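Local coordinates for phosphate binding protein (Planctomyces limnophilus, PDB 4JWO) that probably binds phosphate ions as the PstS-type component of a system that transports phosphate across the cytoplasmic membrane, at residues 118-121 / 122-125. Sequence-based numbering, arbitrary orientation.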
loop_
_atom_site.group_PDB
_atom_site.type_symbol
_atom_site.label_atom_id
_atom_site.label_comp_id
_atom_site.label_asym_id
_atom_site.label_seq_id
_atom_site.Cartn_x
_atom_site.Cartn_y
_atom_site.Cartn_z
ATOM N N PRO A 118 -8.066 2.136 -7.535
ATOM C CA PRO A 118 -8.703 3.157 -8.368
ATOM C C PRO A 118 -10.121 3.457 -7.886
ATOM O O PRO A 118 -10.775 2.596 -7.288
ATOM C CB PRO A 118 -8.755 2.496 -9.744
ATOM C CG PRO A 118 -7.675 1.470 -9.720
ATOM C CD PRO A 118 -7.675 0.950 -8.318
ATOM N N ILE A 119 -10.580 4.678 -8.140
ATOM C CA ILE A 119 -11.971 5.052 -7.935
ATOM C C ILE A 119 -12.903 4.024 -8.582
ATOM O O ILE A 119 -12.630 3.541 -9.683
ATOM C CB ILE A 119 -12.221 6.472 -8.497
ATOM C CG1 ILE A 119 -13.589 7.009 -8.080
ATOM C CG2 ILE A 119 -12.037 6.525 -10.024
ATOM C CD1 ILE A 119 -13.816 8.420 -8.556
ATOM N N THR A 120 -13.985 3.667 -7.893
ATOM C CA THR A 120 -14.931 2.689 -8.438
ATOM C C THR A 120 -15.868 3.329 -9.453
ATOM O O THR A 120 -15.986 4.551 -9.518
ATOM C CB THR A 120 -15.789 2.022 -7.341
ATOM O OG1 THR A 120 -16.688 2.989 -6.787
ATOM C CG2 THR A 120 -14.914 1.437 -6.244
ATOM N N GLU A 121 -16.529 2.490 -10.249
ATOM C CA GLU A 121 -17.540 2.969 -11.180
ATOM C C GLU A 121 -18.618 3.731 -10.433
ATOM O O GLU A 121 -19.076 4.768 -10.901
ATOM C CB GLU A 121 -18.175 1.810 -11.944
ATOM C CG GLU A 121 -17.339 1.279 -13.091
ATOM C CD GLU A 121 -18.151 0.410 -14.030
ATOM O OE1 GLU A 121 -17.543 -0.392 -14.773
ATOM O OE2 GLU A 121 -19.397 0.533 -14.029
ATOM N N LYS A 122 -19.022 3.221 -9.272
ATOM C CA LYS A 122 -20.073 3.878 -8.496
ATOM C C LYS A 122 -19.586 5.213 -7.947
ATOM O O LYS A 122 -20.301 6.209 -8.013
ATOM C CB LYS A 122 -20.600 2.992 -7.358
ATOM C CG LYS A 122 -21.758 3.627 -6.589
ATOM C CD LYS A 122 -22.302 2.731 -5.478
ATOM C CE LYS A 122 -23.446 3.423 -4.737
ATOM N NZ LYS A 122 -23.994 2.611 -3.613
ATOM N N GLU A 123 -18.368 5.232 -7.409
ATOM C CA GLU A 123 -17.792 6.477 -6.915
ATOM C C GLU A 123 -17.595 7.473 -8.049
ATOM O O GLU A 123 -17.849 8.664 -7.894
ATOM C CB GLU A 123 -16.470 6.219 -6.183
ATOM C CG GLU A 123 -16.635 5.563 -4.829
ATOM C CD GLU A 123 -15.362 4.900 -4.336
ATOM O OE1 GLU A 123 -14.448 4.658 -5.159
ATOM O OE2 GLU A 123 -15.277 4.620 -3.117
ATOM N N ALA A 124 -17.150 6.983 -9.199
ATOM C CA ALA A 124 -16.978 7.843 -10.363
ATOM C C ALA A 124 -18.307 8.445 -10.815
ATOM O O ALA A 124 -18.377 9.624 -11.151
ATOM C CB ALA A 124 -16.332 7.075 -11.498
ATOM N N ALA A 125 -19.358 7.631 -10.815
ATOM C CA ALA A 125 -20.680 8.109 -11.209
ATOM C C ALA A 125 -21.208 9.136 -10.209
ATOM O O ALA A 125 -21.841 10.114 -10.603
ATOM C CB ALA A 125 -21.657 6.950 -11.354
#
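Thr-120 and Glu-123 close a capping box at the start of helix 121-129, each side chain bonding to the other's backbone N-H. From the N-cap, Thr-120 OG1 accepts the amide of Glu-123 (N to OG1 2.9 Å), the chi1 of 69° setting the hydroxyl between the backbone N and the carbonyl carbon of Thr-120, within reach of that amide. The return bond runs along Glu-123. Its CB lies 3.5 Å from Ile-119 CG1, CG passes OG1 of Thr-120, and CD lies near the CG2 methyl of Thr-120. CG is anti to the carbonyl carbon (chi1 -73°), which sends the extended chain back to the residue before the helix. There OE1 of Glu-123 accepts the amide of Thr-120 (N to OE1 2.9 Å), the N-H...O angle of 174° being nearly straight, on its anti side and somewhat out of the carboxylate plane. OE2 is engaged by a salt bridge to Arg-117, while Phe-102 of helix 98-106 touches both Glu-123 and Ile-119. With an alanine here the Thr-120 amide would probably lose its acceptor and Arg-117 this carboxylate, leaving the box with one of its two bonds. The helical bonding begins with Ala-124 N to Thr-120 O at 2.7 Å, and beside it Ile-119 CD1 rests 4.1 Å from the CB of Ala-124.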